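Local atomic coordinates of Iron(III) ABC transporter, periplasmic iron-compound-binding protein (Vibrio cholerae, PDB entry 3TEF), a protein that probably binds ferric catecholate siderophores in the periplasm and hands them to an ABC transporter for iron uptake. Residues Asp256-Trp260 against Tyr261-Ser265; Lys268-Glu271 against Gln272-Ala275. All coordinates share one frame; numbering follows the deposited sequence.

Interaction 1. Residues Asp256-Trp260 against Tyr261-Ser265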
loop_
_atom_site.group_PDB
_atom_site.type_symbol
_atom_site.label_atom_id
_atom_site.label_comp_id
_atom_site.label_asym_id
_atom_site.label_seq_id
_atom_site.Cartn_x
_atom_site.Cartn_y
_atom_site.Cartn_z
ATOM N N ASP A 256 -5.761 -8.197 -3.748
ATOM C CA ASP A 256 -6.683 -7.338 -3.012
ATOM C C ASP A 256 -6.320 -5.884 -3.291
ATOM O O ASP A 256 -5.226 -5.429 -2.971
ATOM C CB ASP A 256 -6.604 -7.620 -1.514
ATOM C CG ASP A 256 -7.635 -6.834 -0.725
ATOM O OD1 ASP A 256 -8.778 -7.317 -0.580
ATOM O OD2 ASP A 256 -7.312 -5.730 -0.258
ATOM N N VAL A 257 -7.231 -5.149 -3.906
ATOM C CA VAL A 257 -6.884 -3.805 -4.355
ATOM C C VAL A 257 -6.594 -2.850 -3.199
ATOM O O VAL A 257 -5.644 -2.078 -3.259
ATOM C CB VAL A 257 -7.967 -3.208 -5.263
ATOM C CG1 VAL A 257 -7.549 -1.808 -5.714
ATOM C CG2 VAL A 257 -8.185 -4.112 -6.453
ATOM N N ASN A 258 -7.396 -2.907 -2.141
ATOM C CA ASN A 258 -7.110 -2.083 -0.979
ATOM C C ASN A 258 -5.707 -2.345 -0.431
ATOM O O ASN A 258 -4.939 -1.419 -0.177
ATOM C CB ASN A 258 -8.127 -2.319 0.138
ATOM C CG ASN A 258 -7.743 -1.600 1.415
ATOM O OD1 ASN A 258 -7.866 -0.378 1.504
ATOM N ND2 ASN A 258 -7.229 -2.350 2.396
ATOM N N ALA A 259 -5.379 -3.616 -0.246
ATOM C CA ALA A 259 -4.139 -3.962 0.426
ATOM C C ALA A 259 -2.912 -3.536 -0.380
ATOM O O ALA A 259 -1.941 -3.056 0.196
ATOM C CB ALA A 259 -4.070 -5.446 0.719
ATOM N N TRP A 260 -2.956 -3.742 -1.698
ATOM C CA TRP A 260 -1.771 -3.526 -2.546
ATOM C C TRP A 260 -1.634 -2.113 -3.099
ATOM O O TRP A 260 -0.521 -1.650 -3.365
ATOM C CB TRP A 260 -1.765 -4.511 -3.724
ATOM C CG TRP A 260 -1.537 -5.948 -3.333
ATOM C CD1 TRP A 260 -2.468 -6.816 -2.829
ATOM C CD2 TRP A 260 -0.316 -6.696 -3.444
ATOM N NE1 TRP A 260 -1.897 -8.041 -2.600
ATOM C CE2 TRP A 260 -0.576 -7.995 -2.971
ATOM C CE3 TRP A 260 0.981 -6.381 -3.875
ATOM C CZ2 TRP A 260 0.404 -8.990 -2.928
ATOM C CZ3 TRP A 260 1.947 -7.366 -3.842
ATOM C CH2 TRP A 260 1.656 -8.654 -3.370
ATOM N N TYR A 261 -2.761 -1.432 -3.271
ATOM C CA TYR A 261 -2.773 -0.182 -4.015
ATOM C C TYR A 261 -3.173 1.022 -3.149
ATOM O O TYR A 261 -2.588 2.095 -3.248
ATOM C CB TYR A 261 -3.704 -0.332 -5.224
ATOM C CG TYR A 261 -3.778 0.901 -6.097
ATOM C CD1 TYR A 261 -2.702 1.278 -6.891
ATOM C CD2 TYR A 261 -4.927 1.678 -6.128
ATOM C CE1 TYR A 261 -2.770 2.417 -7.696
ATOM C CE2 TYR A 261 -5.008 2.815 -6.932
ATOM C CZ TYR A 261 -3.929 3.172 -7.707
ATOM O OH TYR A 261 -4.016 4.295 -8.498
ATOM N N ILE A 262 -4.170 0.829 -2.291
ATOM C CA ILE A 262 -4.711 1.919 -1.480
ATOM C C ILE A 262 -4.024 2.075 -0.125
ATOM O O ILE A 262 -3.522 3.153 0.209
ATOM C CB ILE A 262 -6.236 1.750 -1.239
ATOM C CG1 ILE A 262 -7.007 1.749 -2.573
ATOM C CG2 ILE A 262 -6.756 2.835 -0.289
ATOM C CD1 ILE A 262 -6.967 3.059 -3.320
ATOM N N ALA A 263 -3.995 1.000 0.653
ATOM C CA ALA A 263 -3.615 1.068 2.059
ATOM C C ALA A 263 -2.133 0.785 2.198
ATOM O O ALA A 263 -1.707 -0.143 2.891
ATOM C CB ALA A 263 -4.435 0.058 2.882
ATOM N N ILE A 264 -1.346 1.614 1.529
ATOM C CA ILE A 264 0.091 1.384 1.422
ATOM C C ILE A 264 0.771 1.278 2.785
ATOM O O ILE A 264 0.662 2.170 3.627
ATOM C CB ILE A 264 0.728 2.503 0.601
ATOM C CG1 ILE A 264 0.199 2.460 -0.839
ATOM C CG2 ILE A 264 2.248 2.403 0.655
ATOM C CD1 ILE A 264 0.470 3.742 -1.630
ATOM N N SER A 265 1.479 0.170 2.983
ATOM C CA SER A 265 2.224 -0.091 4.208
ATOM C C SER A 265 1.346 -0.313 5.448
ATOM O O SER A 265 1.839 -0.308 6.573
ATOM C CB SER A 265 3.290 0.986 4.458
ATOM O OG SER A 265 4.309 0.932 3.461
HETATM O O HOH W 1 0.596 -2.026 0.845
#

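Interaction 2. Residues Lys268-Glu271 against Gln272-Ala275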
loop_
_atom_site.group_PDB
_atom_site.type_symbol
_atom_site.label_atom_id
_atom_site.label_comp_id
_atom_site.label_asym_id
_atom_site.label_seq_id
_atom_site.Cartn_x
_atom_site.Cartn_y
_atom_site.Cartn_z
ATOM N N LYS A 268 -2.787 -4.457 8.369
ATOM C CA LYS A 268 -3.741 -5.408 7.801
ATOM C C LYS A 268 -3.473 -5.572 6.312
ATOM O O LYS A 268 -3.588 -6.667 5.767
ATOM C CB LYS A 268 -5.184 -4.944 8.009
ATOM C CG LYS A 268 -5.558 -4.681 9.458
ATOM C CD LYS A 268 -5.320 -5.887 10.318
ATOM C CE LYS A 268 -5.893 -5.688 11.713
ATOM N NZ LYS A 268 -6.064 -6.994 12.417
ATOM N N ALA A 269 -3.087 -4.474 5.660
ATOM C CA ALA A 269 -2.798 -4.516 4.238
ATOM C C ALA A 269 -1.662 -5.477 3.942
ATOM O O ALA A 269 -1.752 -6.302 3.029
ATOM C CB ALA A 269 -2.460 -3.099 3.725
ATOM N N THR A 270 -0.603 -5.387 4.738
ATOM C CA THR A 270 0.575 -6.206 4.518
ATOM C C THR A 270 0.256 -7.662 4.813
ATOM O O THR A 270 0.701 -8.552 4.102
ATOM C CB THR A 270 1.765 -5.715 5.351
ATOM O OG1 THR A 270 2.077 -4.372 4.967
ATOM C CG2 THR A 270 2.973 -6.605 5.108
ATOM N N GLU A 271 -0.546 -7.895 5.842
ATOM C CA GLU A 271 -1.003 -9.256 6.120
ATOM C C GLU A 271 -1.823 -9.836 4.977
ATOM O O GLU A 271 -1.683 -11.020 4.637
ATOM C CB GLU A 271 -1.746 -9.301 7.446
ATOM C CG GLU A 271 -0.773 -9.081 8.585
ATOM C CD GLU A 271 -1.441 -8.964 9.924
ATOM O OE1 GLU A 271 -2.632 -8.594 9.974
ATOM O OE2 GLU A 271 -0.767 -9.243 10.933
ATOM N N GLN A 272 -2.644 -8.994 4.353
ATOM C CA GLN A 272 -3.390 -9.406 3.170
ATOM C C GLN A 272 -2.496 -9.672 1.956
ATOM O O GLN A 272 -2.747 -10.609 1.195
ATOM C CB GLN A 272 -4.476 -8.384 2.820
ATOM C CG GLN A 272 -5.383 -8.808 1.673
ATOM C CD GLN A 272 -6.254 -9.995 2.033
ATOM O OE1 GLN A 272 -6.983 -9.955 3.021
ATOM N NE2 GLN A 272 -6.158 -11.067 1.249
ATOM N N MET A 273 -1.474 -8.835 1.753
ATOM C CA MET A 273 -0.520 -9.092 0.677
ATOM C C MET A 273 0.097 -10.475 0.840
ATOM O O MET A 273 0.229 -11.219 -0.126
ATOM C CB MET A 273 0.588 -8.034 0.663
ATOM C CG MET A 273 0.076 -6.619 0.350
ATOM S SD MET A 273 1.310 -5.358 0.685
ATOM C CE MET A 273 2.599 -5.856 -0.465
ATOM N N VAL A 274 0.515 -10.788 2.061
ATOM C CA VAL A 274 1.066 -12.110 2.360
ATOM C C VAL A 274 0.058 -13.221 2.029
ATOM O O VAL A 274 0.392 -14.205 1.352
ATOM C CB VAL A 274 1.500 -12.216 3.832
ATOM C CG1 VAL A 274 1.680 -13.680 4.234
ATOM C CG2 VAL A 274 2.782 -11.434 4.061
ATOM N N ALA A 275 -1.175 -13.052 2.484
ATOM C CA ALA A 275 -2.224 -14.031 2.195
ATOM C C ALA A 275 -2.413 -14.205 0.691
ATOM O O ALA A 275 -2.572 -15.328 0.210
ATOM C CB ALA A 275 -3.536 -13.644 2.855
#

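Interaction 1. Residues Asp256-Trp260 against Tyr261-Ser265
A short capped helix, 257-262, widens into a pi-type turn at its C-terminal end, near the middle of this two-lobed periplasmic binding protein, and its turns bring Val257 and Asn258 against Tyr261, Ile262 and Ala263. The regular step is Tyr261 N to Val257 O, 3.0 Å. At the next acceptor the spacing grows: Asn258 O takes Ala263 N, five residues on, at 2.7 Å in a nearly straight bond (168° at the hydrogen), while Ile262 N makes only weak bonds to Val257 O and Asn258 O. Ala263 then leaves helical geometry as the centre of an inverse gamma turn.

Side chains follow the same spacing. Val257 and Tyr261 run side by side in one direction, Val257 CG1 lying 4.1 Å from Tyr261 CB. The Tyr261 hydroxyl continues to Arg221, and Arg88 makes a cation-pi contact with the ring. With CG anti to its backbone N (chi1 173°), Asn258 lays its amide beside Ala263, OD1 and ND2 each 3.7 Å from Ala263 CB, and crosses Ile262 at about a right angle; ND2 is held by Tyr52. Trp260 points away from Tyr261-Ser265 toward helix 267-279, where it touches Met273 and Met277 and NE1 bonds Asp276; Asp256 O lies in plane at its ring edge. At the N-cap, Asp256 OD2 accepts from Ala259 N at 2.9 Å through its anti lone pair. One water links the helix to the chain beyond it, donating to Ala259 O at 2.8 Å and accepting from Ser265 N at 3.2 Å.

Interaction 2. Residues Lys268-Glu271 against Gln272-Ala275
Met273 folds back along the preceding turn of helix 267-279, bringing its CG to 3.3 Å from Ala269 O and its sulfur to 4.0 Å from Thr270 CA. Its CG stands anti to the carbonyl carbon (chi1 -64°), and a bend at chi3 turns the terminal methyl aside. The thioether therefore lies alongside the backbone of Ala269 and Thr270, whereas the Thr270 side chain approaches it only loosely, OG1 being 4.5 Å from SD. That hydroxyl is engaged by Tyr113 and by Gly266 O, one turn back.

Val274 CG2 lies 3.6 Å from Thr270 O, the same oxygen that accepts its N-H, and its side chain packs on helix 131-154. Gln272 CB rests 3.4 Å from Ala269 O; beyond it, CG stands anti to the backbone N (chi1 -175°) and a bend at chi2 carries the amide to Asp276. Glu271, extended beyond CG, points away from residues 272-275, and its OE2 forms a salt bridge with Lys137.

Beneath these side chains run four consecutive i to i+4 bonds of an alpha-helix, from Gln272 N to Lys268 O through Ala275 N to Glu271 O. The shortest is Met273 N to Ala269 O, 2.8 Å, and the straightest Val274 N to Thr270 O, at 167°. The N-H groups of Lys268 and Ala269 are taken by the two carboxylate oxygens of Asp31. Polar cohesion within 268-275 thus comes from the main chain. Among the polar side chains, Glu271 to Lys137 and Thr270 to Tyr113 tie the helix to other parts of the fold, whereas Gln272 to Asp276 joins neighbouring turns of the same helix.

Interactions 1 and 2 lie on successive helices, 257-262 and 267-279, with centres about 9 Å apart. Interaction 1 is buried close to the middle of the chain; interaction 2 is partly buried, with Lys268 exposed. The former mixes regular and widened turns with a water bridge, whereas the latter keeps an even alpha-helical pattern. Helix 257-262 packs on helix 267-279 through Ala259 CB, 3.4 Å from Ala269 O, and Trp260 CZ2, 3.6 Å from Met273 O; the turn after it adds Ala263 O, 3.2 Å from Ala269 CB. Asp276, farther along helix 267-279, bonds Trp260 through OD2 and Gln272 through OD1, joining both interactions.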